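Local coordinates for subtilisin-like serine protease (Fervidobacterium pennivorans, PDB 1R6V), which degrades keratin into peptides as a calcium-binding, subtilisin-like serine protease, allowing its bacterium to grow on native feathers, at residues R98-P103 with V230-P235; N241-D246 with H266-W271; Q396-A401 with G439-Q444; E411-D416 with L433-Q438; A527-E532 with I647-G652. The protein carries 1 engineered substitution. All blocks are in the same frame, centred on the assembly; numbering follows the deposited sequence.

Contact 1 (R98-P103 with V230-P235); sequences RELIKP and VIFDDP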
# COMPACT_ATOMS: atom_id res chain seq x y z
N ARG A 98 -1.31 -9.38 -6.71
CA ARG A 98 -0.74 -9.80 -5.41
C ARG A 98 -0.61 -11.31 -5.41
O ARG A 98 -1.35 -12.00 -6.10
CB ARG A 98 -1.65 -9.45 -4.23
CG ARG A 98 -2.15 -8.03 -4.20
CD ARG A 98 -1.11 -7.01 -3.78
NE ARG A 98 -1.69 -5.68 -3.87
CZ ARG A 98 -1.00 -4.55 -3.87
NH1 ARG A 98 0.33 -4.57 -3.76
NH2 ARG A 98 -1.63 -3.39 -4.03
N GLU A 99 0.32 -11.81 -4.62
CA GLU A 99 0.50 -13.24 -4.53
C GLU A 99 0.66 -13.61 -3.08
O GLU A 99 1.14 -12.82 -2.27
CB GLU A 99 1.75 -13.68 -5.30
CG GLU A 99 1.73 -13.25 -6.76
CD GLU A 99 2.95 -13.70 -7.54
OE1 GLU A 99 4.08 -13.32 -7.16
OE2 GLU A 99 2.77 -14.44 -8.54
N LEU A 100 0.26 -14.83 -2.77
CA LEU A 100 0.40 -15.34 -1.42
C LEU A 100 1.88 -15.67 -1.25
O LEU A 100 2.53 -16.16 -2.18
CB LEU A 100 -0.43 -16.62 -1.29
CG LEU A 100 -0.72 -17.18 0.10
CD1 LEU A 100 -1.71 -16.30 0.80
CD2 LEU A 100 -1.28 -18.60 -0.05
N ILE A 101 2.44 -15.37 -0.08
CA ILE A 101 3.84 -15.70 0.19
C ILE A 101 3.75 -17.16 0.65
O ILE A 101 3.74 -17.45 1.84
CB ILE A 101 4.40 -14.79 1.30
CG1 ILE A 101 4.33 -13.33 0.82
CG2 ILE A 101 5.84 -15.16 1.62
CD1 ILE A 101 4.65 -12.30 1.92
N LYS A 102 3.68 -18.05 -0.33
CA LYS A 102 3.49 -19.49 -0.12
C LYS A 102 4.50 -20.30 0.69
O LYS A 102 5.69 -20.31 0.40
CB LYS A 102 3.31 -20.18 -1.48
CG LYS A 102 2.02 -19.83 -2.22
CD LYS A 102 0.83 -20.68 -1.78
CE LYS A 102 0.96 -22.14 -2.22
NZ LYS A 102 -0.11 -22.99 -1.64
N PRO A 103 4.01 -21.02 1.72
CA PRO A 103 4.91 -21.83 2.53
C PRO A 103 5.27 -23.10 1.76
O PRO A 103 4.52 -23.51 0.88
CB PRO A 103 4.07 -22.15 3.77
CG PRO A 103 2.68 -22.19 3.24
CD PRO A 103 2.64 -21.02 2.27
N VAL A 230 -11.45 -14.66 3.46
CA VAL A 230 -10.91 -15.29 2.27
C VAL A 230 -10.48 -14.30 1.20
O VAL A 230 -11.33 -13.70 0.54
CB VAL A 230 -11.95 -16.28 1.67
CG1 VAL A 230 -11.36 -17.01 0.46
CG2 VAL A 230 -12.36 -17.27 2.75
N ILE A 231 -9.17 -14.11 1.04
CA ILE A 231 -8.70 -13.22 0.00
C ILE A 231 -7.98 -13.93 -1.14
O ILE A 231 -7.67 -13.30 -2.17
CB ILE A 231 -7.86 -12.04 0.58
CG1 ILE A 231 -6.56 -12.55 1.23
CG2 ILE A 231 -8.71 -11.27 1.57
CD1 ILE A 231 -5.45 -11.47 1.21
N PHE A 232 -7.70 -15.22 -0.95
CA PHE A 232 -7.17 -16.08 -1.99
C PHE A 232 -8.23 -17.16 -2.04
O PHE A 232 -8.30 -18.04 -1.19
CB PHE A 232 -5.78 -16.63 -1.68
CG PHE A 232 -4.71 -15.64 -1.97
CD1 PHE A 232 -4.31 -14.73 -0.99
CD2 PHE A 232 -4.19 -15.52 -3.26
CE1 PHE A 232 -3.41 -13.71 -1.30
CE2 PHE A 232 -3.30 -14.49 -3.58
CZ PHE A 232 -2.91 -13.58 -2.59
N ASP A 233 -9.09 -17.02 -3.04
CA ASP A 233 -10.23 -17.89 -3.25
C ASP A 233 -9.90 -18.94 -4.32
O ASP A 233 -8.74 -19.12 -4.68
CB ASP A 233 -11.40 -16.99 -3.67
CG ASP A 233 -12.76 -17.54 -3.25
OD1 ASP A 233 -13.09 -18.67 -3.65
OD2 ASP A 233 -13.50 -16.83 -2.53
N ASP A 234 -10.93 -19.64 -4.80
CA ASP A 234 -10.74 -20.66 -5.83
C ASP A 234 -10.51 -19.98 -7.18
O ASP A 234 -11.40 -19.32 -7.70
CB ASP A 234 -11.99 -21.55 -5.93
CG ASP A 234 -11.78 -22.75 -6.84
OD1 ASP A 234 -10.92 -22.69 -7.74
OD2 ASP A 234 -12.51 -23.74 -6.66
N PRO A 235 -9.30 -20.13 -7.76
CA PRO A 235 -9.04 -19.49 -9.06
C PRO A 235 -10.02 -19.88 -10.17
O PRO A 235 -10.12 -19.18 -11.17
CB PRO A 235 -7.61 -19.91 -9.37
CG PRO A 235 -7.45 -21.19 -8.64
CD PRO A 235 -8.14 -20.92 -7.33
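L100, on the short strand 99-100, passes F232 with 7.6 Å between their CA atoms, and no backbone bond joins 98-103 to 230-235; F232 bridges the gap with its ring. K102 N bonds weakly back to L100 O, closing an inverse gamma turn centred on I101. L100 CB sits squarely over one face of the F232 ring, a CH-pi contact 4.0 Å from the centroid and 7° off the normal. With its CG anti to the backbone N (chi1 -166°), L100 sends CD1 back along the ring to F232 CD1, at 3.5 Å. R98 O lies at the ring edge, 4.0 Å from F232 CE2, and accepts from N241 ND2. Residues 98-103 probably belong to the propeptide, and strand 99-100 adds an antiparallel edge to the catalytic sheet beside strand 263-269, as subtilisin propeptides do when their C-terminal end occupies the substrate cleft; L100 also touches D162, the probable aspartate of the charge relay system. Were F232 an alanine, L100 would probably lose the ring face it rests on, and a gap would open between the two segments. Just after F232, D233 OD1 accepts from D234 N at 2.6 Å, while D233 OD2 pairs with R181.

Contact 2 (N241-D246 with H266-W271); sequences NGYVGD and HSWGGW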
# COMPACT_ATOMS: atom_id res chain seq x y z
N ASN A 241 -4.86 -16.10 -10.02
CA ASN A 241 -4.28 -17.00 -9.03
C ASN A 241 -5.17 -17.09 -7.80
O ASN A 241 -4.75 -17.54 -6.74
CB ASN A 241 -2.88 -16.51 -8.62
CG ASN A 241 -2.90 -15.13 -8.00
OD1 ASN A 241 -3.96 -14.51 -7.88
ND2 ASN A 241 -1.73 -14.64 -7.60
N GLY A 242 -6.42 -16.65 -7.96
CA GLY A 242 -7.35 -16.70 -6.85
C GLY A 242 -7.41 -15.43 -6.02
O GLY A 242 -8.30 -15.28 -5.18
N TYR A 243 -6.48 -14.50 -6.25
CA TYR A 243 -6.49 -13.25 -5.49
C TYR A 243 -7.80 -12.55 -5.80
O TYR A 243 -8.14 -12.38 -6.98
CB TYR A 243 -5.32 -12.35 -5.88
CG TYR A 243 -5.29 -11.06 -5.08
CD1 TYR A 243 -5.31 -11.10 -3.69
CD2 TYR A 243 -5.24 -9.82 -5.71
CE1 TYR A 243 -5.29 -9.93 -2.93
CE2 TYR A 243 -5.22 -8.64 -4.97
CZ TYR A 243 -5.25 -8.71 -3.57
OH TYR A 243 -5.24 -7.53 -2.84
N VAL A 244 -8.53 -12.11 -4.77
CA VAL A 244 -9.83 -11.48 -4.97
C VAL A 244 -9.78 -10.02 -5.41
O VAL A 244 -10.80 -9.47 -5.80
CB VAL A 244 -10.72 -11.59 -3.70
CG1 VAL A 244 -10.92 -13.06 -3.35
CG2 VAL A 244 -10.07 -10.86 -2.51
N GLY A 245 -8.60 -9.41 -5.37
CA GLY A 245 -8.48 -8.02 -5.78
C GLY A 245 -8.31 -7.08 -4.59
O GLY A 245 -8.81 -7.36 -3.50
N ASP A 246 -7.63 -5.97 -4.81
CA ASP A 246 -7.39 -5.01 -3.73
C ASP A 246 -8.70 -4.46 -3.16
O ASP A 246 -8.79 -4.16 -1.96
CB ASP A 246 -6.52 -3.85 -4.22
CG ASP A 246 -5.07 -4.26 -4.48
OD1 ASP A 246 -4.62 -5.31 -3.99
OD2 ASP A 246 -4.37 -3.48 -5.17
N HIS A 266 -1.36 -11.41 7.93
CA HIS A 266 -1.24 -11.28 6.47
C HIS A 266 0.07 -11.85 5.93
O HIS A 266 1.14 -11.48 6.42
CB HIS A 266 -1.23 -9.81 6.03
CG HIS A 266 -2.43 -9.03 6.45
ND1 HIS A 266 -3.56 -8.92 5.66
CD2 HIS A 266 -2.67 -8.32 7.57
CE1 HIS A 266 -4.45 -8.17 6.29
NE2 HIS A 266 -3.94 -7.79 7.45
N SER A 267 0.00 -12.73 4.93
CA SER A 267 1.24 -13.22 4.33
C SER A 267 1.03 -13.25 2.83
O SER A 267 1.00 -14.32 2.20
CB SER A 267 1.59 -14.61 4.86
OG SER A 267 2.01 -14.50 6.22
N TRP A 268 0.87 -12.06 2.27
CA TRP A 268 0.66 -11.86 0.84
C TRP A 268 1.18 -10.49 0.46
O TRP A 268 1.48 -9.65 1.32
CB TRP A 268 -0.83 -11.95 0.51
CG TRP A 268 -1.68 -10.95 1.30
CD1 TRP A 268 -2.15 -11.09 2.58
CD2 TRP A 268 -2.13 -9.66 0.85
NE1 TRP A 268 -2.87 -9.96 2.95
CE2 TRP A 268 -2.86 -9.07 1.91
CE3 TRP A 268 -1.98 -8.94 -0.35
CZ2 TRP A 268 -3.44 -7.81 1.81
CZ3 TRP A 268 -2.56 -7.69 -0.45
CH2 TRP A 268 -3.28 -7.13 0.63
N GLY A 269 1.31 -10.24 -0.84
CA GLY A 269 1.76 -8.93 -1.25
C GLY A 269 2.03 -8.78 -2.72
O GLY A 269 1.89 -9.73 -3.49
N GLY A 270 2.42 -7.57 -3.09
CA GLY A 270 2.71 -7.25 -4.47
C GLY A 270 3.40 -5.90 -4.59
O GLY A 270 3.43 -5.12 -3.63
N TRP A 271 3.95 -5.62 -5.76
CA TRP A 271 4.67 -4.38 -6.02
C TRP A 271 3.83 -3.09 -5.92
O TRP A 271 4.30 -2.06 -5.42
CB TRP A 271 5.29 -4.45 -7.43
CG TRP A 271 5.70 -3.10 -7.98
CD1 TRP A 271 6.87 -2.45 -7.74
CD2 TRP A 271 4.91 -2.22 -8.80
NE1 TRP A 271 6.86 -1.22 -8.35
CE2 TRP A 271 5.67 -1.05 -9.01
CE3 TRP A 271 3.64 -2.32 -9.37
CZ2 TRP A 271 5.19 0.03 -9.76
CZ3 TRP A 271 3.16 -1.24 -10.12
CH2 TRP A 271 3.93 -0.09 -10.31
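Y243 meets W268 through its hydroxyl: Y243 OH lies 3.6 Å from W268 CZ3 and 4.0 Å from W268 CH2, so the far rim of the indole abuts the phenol end. The rings are neither stacked nor edge-to-face; their planes stand at 34° with centroids 5.9 Å apart. W268 holds CG between its backbone N and carbonyl carbon (chi1 57°), which turns the indole off the strand toward Y243. This is the closely fitted, inner side. W268 is buried, with M277 and V249 packed on it from helices 275-286 and 246-258, and W268 NE1 donates to H266 ND1 at 3.0 Å, nearly in the imidazole plane. The looser side lies toward N241, which is exposed to solvent and takes no part in the ring contact. N241 OD1 closes an Asx turn by accepting from Y243 N at 3.0 Å, the donor standing above the carbonyl plane, and its ND2 reaches R98 O of the probable propeptide. Both segments belong to the subtilase catalytic domain, W268 on central strand 263-269 and G245 as N-cap of helix 246-258. Y243 OH donates to D246 OD1 at 2.6 Å on the anti lone pair, and the same oxygen pairs with R98 NE. The hydroxyl gives its proton to the carboxylate, so its meeting with W268 CZ3 is best read as van der Waals contact, while D246, held by both Y243 and R98, ties this loop to the probable propeptide.

Contact 3 (Q396-A401 with G439-Q444); sequences QKFPNA and GPLPTQ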
# COMPACT_ATOMS: atom_id res chain seq x y z
N GLN A 396 -4.89 -9.53 25.63
CA GLN A 396 -5.71 -9.94 26.77
C GLN A 396 -5.19 -9.24 28.01
O GLN A 396 -5.96 -8.71 28.82
CB GLN A 396 -5.64 -11.45 27.02
CG GLN A 396 -6.41 -11.86 28.27
CD GLN A 396 -6.31 -13.34 28.57
OE1 GLN A 396 -5.94 -14.13 27.70
NE2 GLN A 396 -6.65 -13.73 29.79
N LYS A 397 -3.87 -9.22 28.17
CA LYS A 397 -3.28 -8.59 29.34
C LYS A 397 -3.25 -7.07 29.32
O LYS A 397 -3.32 -6.44 30.37
CB LYS A 397 -1.86 -9.11 29.56
CG LYS A 397 -1.21 -8.51 30.81
CD LYS A 397 0.08 -9.22 31.21
CE LYS A 397 0.64 -8.63 32.51
NZ LYS A 397 1.89 -9.32 32.95
N PHE A 398 -3.13 -6.49 28.13
CA PHE A 398 -3.08 -5.03 27.98
C PHE A 398 -4.20 -4.63 27.04
O PHE A 398 -3.97 -4.22 25.90
CB PHE A 398 -1.72 -4.63 27.41
CG PHE A 398 -0.55 -5.18 28.18
CD1 PHE A 398 0.18 -6.26 27.69
CD2 PHE A 398 -0.20 -4.65 29.42
CE1 PHE A 398 1.24 -6.79 28.41
CE2 PHE A 398 0.85 -5.17 30.16
CZ PHE A 398 1.58 -6.25 29.65
N PRO A 399 -5.45 -4.72 27.52
CA PRO A 399 -6.59 -4.38 26.67
C PRO A 399 -6.62 -2.97 26.11
O PRO A 399 -7.23 -2.74 25.07
CB PRO A 399 -7.79 -4.70 27.57
CG PRO A 399 -7.27 -4.45 28.93
CD PRO A 399 -5.89 -5.04 28.89
N ASN A 400 -5.95 -2.04 26.77
CA ASN A 400 -5.95 -0.67 26.26
C ASN A 400 -4.77 -0.32 25.35
O ASN A 400 -4.61 0.84 24.97
CB ASN A 400 -6.02 0.33 27.42
CG ASN A 400 -7.29 0.19 28.24
OD1 ASN A 400 -8.34 -0.18 27.71
ND2 ASN A 400 -7.21 0.51 29.52
N ALA A 401 -3.97 -1.31 24.98
CA ALA A 401 -2.82 -1.01 24.13
C ALA A 401 -3.16 -0.47 22.75
O ALA A 401 -4.11 -0.92 22.11
CB ALA A 401 -1.93 -2.24 23.97
N GLY A 439 5.80 -7.14 30.45
CA GLY A 439 5.59 -5.72 30.28
C GLY A 439 6.58 -4.91 31.08
O GLY A 439 7.72 -5.33 31.31
N PRO A 440 6.18 -3.71 31.52
CA PRO A 440 4.85 -3.16 31.27
C PRO A 440 4.74 -2.67 29.82
O PRO A 440 5.70 -2.69 29.06
CB PRO A 440 4.78 -2.00 32.26
CG PRO A 440 6.20 -1.50 32.25
CD PRO A 440 6.98 -2.80 32.35
N LEU A 441 3.55 -2.23 29.45
CA LEU A 441 3.31 -1.71 28.11
C LEU A 441 4.05 -0.37 28.00
O LEU A 441 3.90 0.49 28.88
CB LEU A 441 1.81 -1.50 27.96
CG LEU A 441 1.26 -1.22 26.58
CD1 LEU A 441 1.39 -2.48 25.71
CD2 LEU A 441 -0.21 -0.83 26.71
N PRO A 442 4.85 -0.18 26.94
CA PRO A 442 5.59 1.08 26.78
C PRO A 442 4.72 2.32 26.69
O PRO A 442 3.66 2.30 26.06
CB PRO A 442 6.42 0.86 25.52
CG PRO A 442 5.68 -0.21 24.78
CD PRO A 442 5.20 -1.13 25.87
N THR A 443 5.17 3.40 27.32
CA THR A 443 4.44 4.66 27.31
C THR A 443 5.11 5.63 26.34
O THR A 443 4.57 6.70 26.05
CB THR A 443 4.41 5.29 28.71
OG1 THR A 443 5.75 5.52 29.16
CG2 THR A 443 3.72 4.36 29.70
N GLN A 444 6.28 5.26 25.85
CA GLN A 444 7.00 6.10 24.91
C GLN A 444 7.65 5.19 23.87
O GLN A 444 7.72 3.97 24.05
CB GLN A 444 8.07 6.92 25.63
CG GLN A 444 7.49 8.05 26.45
CD GLN A 444 8.55 8.88 27.15
OE1 GLN A 444 9.49 9.37 26.53
NE2 GLN A 444 8.39 9.04 28.46
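F398 lays its ring alongside L441, the two side chains running past each other in opposite directions. F398 CD2 comes to 4.0 Å from L441 CB, while F398 CB and CG meet the methyl end of the leucine. The approach is oblique to the ring, as is that of G439, whose CA lies 4.1 Å from F398 CZ. One face of the ring, by contrast, is covered within its own segment by the aliphatic chain of K397, whose CG sits 3.7 Å above its centre. L441 keeps CG anti to the backbone N (chi1 -169°), which carries both methyls past F398 to A401: L441 CD2 stops 3.5 Å from A401 CB, and CD1 3.8 Å from the same methyl. G439 has a positive phi and faces the phenyl; a CB there would run into F398 CZ, so glycine suits this place twice over. Shortening F398 to alanine is likely to take the ring from beside L441 CB and G439 CA, leaving L441 resting on A401, and to uncover the K397 chain. No hydrogen bond crosses the contact. Within 396-401, A401 N bonds to F398 O at 3.1 Å and closes a type I beta turn that leads from helix 380-397 toward helix 403-413. Beyond it, K397 NZ pairs with E150, and P442 O accepts from Q405 NE2. With the cis peptide bond before P440 bending the chain, residues 439-444 lead from helix 433-438 to strand 446-455, consistent with a connection between the subtilisin-like and first beta-sandwich domains, and this apolar surface patch seats them on the turn between two catalytic-domain helices.

Contact 4 (E411-D416 with L433-Q438); sequences ENTAFD and LDAALQ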
# COMPACT_ATOMS: atom_id res chain seq x y z
N GLU A 411 9.40 -5.39 20.20
CA GLU A 411 10.76 -5.04 19.84
C GLU A 411 11.63 -4.83 21.07
O GLU A 411 12.80 -5.23 21.08
CB GLU A 411 10.75 -3.79 18.96
CG GLU A 411 10.11 -4.04 17.59
CD GLU A 411 9.90 -2.78 16.77
OE1 GLU A 411 10.27 -1.68 17.24
OE2 GLU A 411 9.36 -2.90 15.65
N ASN A 412 11.06 -4.24 22.12
CA ASN A 412 11.82 -4.00 23.35
C ASN A 412 12.15 -5.28 24.12
O ASN A 412 13.10 -5.28 24.91
CB ASN A 412 11.05 -3.05 24.28
CG ASN A 412 10.97 -1.64 23.74
OD1 ASN A 412 11.70 -1.26 22.83
ND2 ASN A 412 10.07 -0.84 24.31
N THR A 413 11.39 -6.35 23.89
CA THR A 413 11.62 -7.59 24.62
C THR A 413 12.16 -8.75 23.79
O THR A 413 12.33 -9.86 24.30
CB THR A 413 10.33 -8.07 25.34
OG1 THR A 413 9.26 -8.22 24.39
CG2 THR A 413 9.91 -7.06 26.40
N ALA A 414 12.43 -8.48 22.51
CA ALA A 414 12.95 -9.52 21.62
C ALA A 414 14.33 -9.96 22.07
O ALA A 414 15.09 -9.18 22.62
CB ALA A 414 13.01 -9.02 20.18
N PHE A 415 14.64 -11.23 21.82
CA PHE A 415 15.93 -11.78 22.17
C PHE A 415 16.89 -11.45 21.04
O PHE A 415 16.67 -11.83 19.89
CB PHE A 415 15.83 -13.28 22.34
CG PHE A 415 17.14 -13.95 22.60
CD1 PHE A 415 17.57 -15.00 21.80
CD2 PHE A 415 17.97 -13.50 23.62
CE1 PHE A 415 18.81 -15.60 22.01
CE2 PHE A 415 19.21 -14.09 23.85
CZ PHE A 415 19.63 -15.14 23.04
N ASP A 416 17.94 -10.71 21.39
CA ASP A 416 18.93 -10.30 20.41
C ASP A 416 19.94 -11.44 20.28
O ASP A 416 21.00 -11.41 20.90
CB ASP A 416 19.62 -9.03 20.92
CG ASP A 416 20.75 -8.58 20.03
OD1 ASP A 416 21.57 -7.77 20.50
OD2 ASP A 416 20.82 -9.04 18.87
N LEU A 433 7.39 -14.15 23.92
CA LEU A 433 6.09 -13.97 24.57
C LEU A 433 6.25 -13.82 26.08
O LEU A 433 5.59 -12.98 26.70
CB LEU A 433 5.18 -15.18 24.31
CG LEU A 433 3.65 -15.03 24.28
CD1 LEU A 433 3.03 -16.36 24.66
CD2 LEU A 433 3.16 -13.93 25.18
N ASP A 434 7.13 -14.61 26.68
CA ASP A 434 7.28 -14.50 28.12
C ASP A 434 7.79 -13.13 28.55
O ASP A 434 7.23 -12.53 29.48
CB ASP A 434 8.13 -15.65 28.70
CG ASP A 434 9.51 -15.80 28.05
OD1 ASP A 434 9.85 -15.06 27.11
OD2 ASP A 434 10.27 -16.70 28.50
N ALA A 435 8.83 -12.62 27.89
CA ALA A 435 9.36 -11.30 28.23
C ALA A 435 8.36 -10.21 27.88
O ALA A 435 8.18 -9.24 28.63
CB ALA A 435 10.69 -11.06 27.50
N ALA A 436 7.68 -10.35 26.75
CA ALA A 436 6.70 -9.34 26.35
C ALA A 436 5.54 -9.27 27.34
O ALA A 436 5.09 -8.18 27.72
CB ALA A 436 6.17 -9.63 24.95
N LEU A 437 5.06 -10.42 27.78
CA LEU A 437 3.92 -10.46 28.69
C LEU A 437 4.23 -9.80 30.04
O LEU A 437 3.33 -9.30 30.71
CB LEU A 437 3.45 -11.90 28.89
CG LEU A 437 2.08 -12.11 29.55
CD1 LEU A 437 0.99 -11.45 28.73
CD2 LEU A 437 1.84 -13.59 29.69
N GLN A 438 5.50 -9.82 30.43
CA GLN A 438 5.91 -9.20 31.69
C GLN A 438 5.66 -7.70 31.64
O GLN A 438 5.35 -7.08 32.66
CB GLN A 438 7.39 -9.46 31.97
CG GLN A 438 7.67 -10.91 32.32
CD GLN A 438 9.08 -11.11 32.81
OE1 GLN A 438 9.55 -10.40 33.70
NE2 GLN A 438 9.77 -12.09 32.23
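T413 supplies all of the van der Waals contact from 411-416, laying its whole beta-branched end on two successive alanines of helix 433-438. T413 CB stands 3.7 Å from A435 CB, and its methyl CG2 packs on the peptide behind, 3.6 Å from A435 O. The hydroxyl side touches the next residue: T413 OG1 is 3.4 Å from both CA and CB of A436. With only small alanine side chains at this point of helix 433-438, the chains come close, 5.5 Å between the CA atoms of T413 and A436. The elements joined are the end of helix 403-413 and helix 433-438, two helices of the subtilisin-like domain linked by a segment without regular structure; A436 also touches L394 of helix 380-397, and L433 and L437 turn to that same helix on the side away from T413. Among polar interactions, no hydrogen bond spans the two segments. T413 OG1, set between its backbone N and carbonyl carbon (chi1 57°), instead bonds back to L409 O, one turn earlier in its own helix, which fixes the rotation of the side chain and leaves CG2 against the A435 peptide. Within 433-438, L437 N bonds to L433 O at 2.8 Å, whereas Q438 N makes weak bonds to D434 O and A435 O. D434 OD1 accepts, also weakly, from A435 N at 2.8 Å.

Contact 5 (A527-E532 with I647-G652); sequences ALRMAE and IDDFGG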
# COMPACT_ATOMS: atom_id res chain seq x y z
N ALA A 527 2.74 15.24 -12.80
CA ALA A 527 3.74 16.03 -13.50
C ALA A 527 4.16 15.25 -14.74
O ALA A 527 4.26 14.02 -14.70
CB ALA A 527 4.95 16.26 -12.60
N LEU A 528 4.41 15.96 -15.82
CA LEU A 528 4.79 15.32 -17.07
C LEU A 528 6.29 15.33 -17.33
O LEU A 528 6.76 14.64 -18.24
CB LEU A 528 4.08 16.02 -18.24
CG LEU A 528 2.55 16.05 -18.14
CD1 LEU A 528 1.95 16.87 -19.29
CD2 LEU A 528 2.02 14.63 -18.18
N ARG A 529 7.04 16.10 -16.54
CA ARG A 529 8.48 16.23 -16.74
C ARG A 529 9.32 16.15 -15.47
O ARG A 529 8.94 16.68 -14.44
CB ARG A 529 8.78 17.56 -17.42
CG ARG A 529 7.92 17.83 -18.63
CD ARG A 529 8.19 19.21 -19.20
NE ARG A 529 7.19 19.55 -20.21
CZ ARG A 529 5.93 19.85 -19.94
NH1 ARG A 529 5.50 19.87 -18.68
NH2 ARG A 529 5.07 20.10 -20.93
N MET A 530 10.49 15.52 -15.59
CA MET A 530 11.40 15.40 -14.45
C MET A 530 11.78 16.80 -13.96
O MET A 530 11.98 17.02 -12.77
CB MET A 530 12.65 14.62 -14.85
CG MET A 530 13.59 14.30 -13.69
SD MET A 530 15.02 13.32 -14.20
CE MET A 530 14.41 11.69 -13.90
N ALA A 531 11.84 17.75 -14.89
CA ALA A 531 12.20 19.12 -14.54
C ALA A 531 11.21 19.78 -13.57
O ALA A 531 11.55 20.78 -12.94
CB ALA A 531 12.33 19.98 -15.81
N GLU A 532 10.01 19.23 -13.46
CA GLU A 532 9.00 19.78 -12.57
C GLU A 532 9.11 19.25 -11.14
O GLU A 532 8.55 19.83 -10.20
CB GLU A 532 7.60 19.49 -13.13
CG GLU A 532 7.39 20.13 -14.49
CD GLU A 532 6.17 19.61 -15.22
OE1 GLU A 532 5.96 18.38 -15.19
OE2 GLU A 532 5.46 20.44 -15.82
N ILE A 647 1.00 26.32 -27.45
CA ILE A 647 2.43 26.14 -27.67
C ILE A 647 3.04 25.31 -26.56
O ILE A 647 2.89 25.66 -25.39
CB ILE A 647 3.17 27.49 -27.64
CG1 ILE A 647 2.53 28.48 -28.61
CG2 ILE A 647 4.65 27.28 -27.95
CD1 ILE A 647 2.70 28.12 -30.05
N ASP A 648 3.75 24.24 -26.89
CA ASP A 648 4.39 23.45 -25.85
C ASP A 648 5.53 22.59 -26.41
O ASP A 648 5.84 22.69 -27.61
CB ASP A 648 3.36 22.59 -25.10
CG ASP A 648 2.64 21.62 -26.00
OD1 ASP A 648 3.31 20.97 -26.82
OD2 ASP A 648 1.39 21.50 -25.87
N ASP A 649 6.16 21.77 -25.58
CA ASP A 649 7.27 20.97 -26.07
C ASP A 649 6.89 19.84 -27.01
O ASP A 649 7.76 19.14 -27.53
CB ASP A 649 8.16 20.45 -24.91
CG ASP A 649 7.37 19.99 -23.69
OD1 ASP A 649 6.17 20.32 -23.56
OD2 ASP A 649 7.96 19.31 -22.83
N PHE A 650 5.60 19.69 -27.25
CA PHE A 650 5.12 18.66 -28.15
C PHE A 650 4.38 19.28 -29.32
O PHE A 650 3.62 18.60 -30.01
CB PHE A 650 4.20 17.69 -27.41
CG PHE A 650 4.89 16.94 -26.31
CD1 PHE A 650 5.01 17.49 -25.03
CD2 PHE A 650 5.45 15.69 -26.56
CE1 PHE A 650 5.67 16.80 -24.02
CE2 PHE A 650 6.11 15.00 -25.57
CZ PHE A 650 6.22 15.55 -24.29
N GLY A 651 4.59 20.57 -29.53
CA GLY A 651 3.96 21.26 -30.65
C GLY A 651 2.55 21.78 -30.47
O GLY A 651 1.92 22.19 -31.44
N GLY A 652 2.05 21.77 -29.23
CA GLY A 652 0.70 22.21 -28.94
C GLY A 652 -0.15 20.96 -29.01
O GLY A 652 -0.94 20.77 -29.93
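R529 and D649 form a two-pronged salt bridge, the guanidinium presented side-on and the carboxylate coming from the opposite direction. R529 NE donates to D649 OD2 at 2.7 Å and R529 NH2 to D649 OD1 at 2.9 Å, both bonds nearly straight; each oxygen is met on its syn side, and the two flat groups are turned only 26° against each other. The chain of R529 is extended from CG to NE and brings the group straight across to the other segment, where D649 reaches it with CG between backbone N and carbonyl carbon (chi1 40°). The remaining nitrogen, R529 NH1, pairs with E532 OE2 at 2.9 Å and also donates to W665 O, so all three guanidinium nitrogens have acceptors and two carboxylates share its charge. E532 in turn is well used: OE1 accepts from R529 N, from above the carboxylate plane, and weakly from L528 N, while OE2 takes T667 N. The two flanking carboxylates probably balance the charge of the buried R529 and hold its guanidinium in orientation. Across from it, D648 OD1 accepts from F650 N at 2.7 Å, an Asx turn, and from G652 N at 2.8 Å, and D648 OD2 takes L653 N; these bonds brace the type I turn D648-G651 that offers up D649. R529 lies in the loop before strand 535-543 of the first beta-sandwich domain and D649 in the one after strand 644-647 of the second, with I632 of strand 630-638 touching both and W666 of strand 666-669 adding a cation-pi contact to R529.

Contacts 1 and 2 adjoin, 6 Å between centres, and share one sheet: E99 N bonds to G269 O, tying the probable propeptide to the catalytic sheet near the charge relay residues, while D233 N to G242 O joins two catalytic-domain loops. Contacts 3 and 4 also touch, through K397 NZ and L437 O, with contact 4 nested in the loop that contact 3 closes; both lack hydrogen bonds across, contact 3 at the surface and contact 4 partly buried, far from the active site. Contact 5, about 42 Å from contact 1 and 55 Å from contact 4 between centres, differs in chemistry: a charged network joins the two beta-sandwich domains, whereas contact 3 seats what is probably the connection into the first.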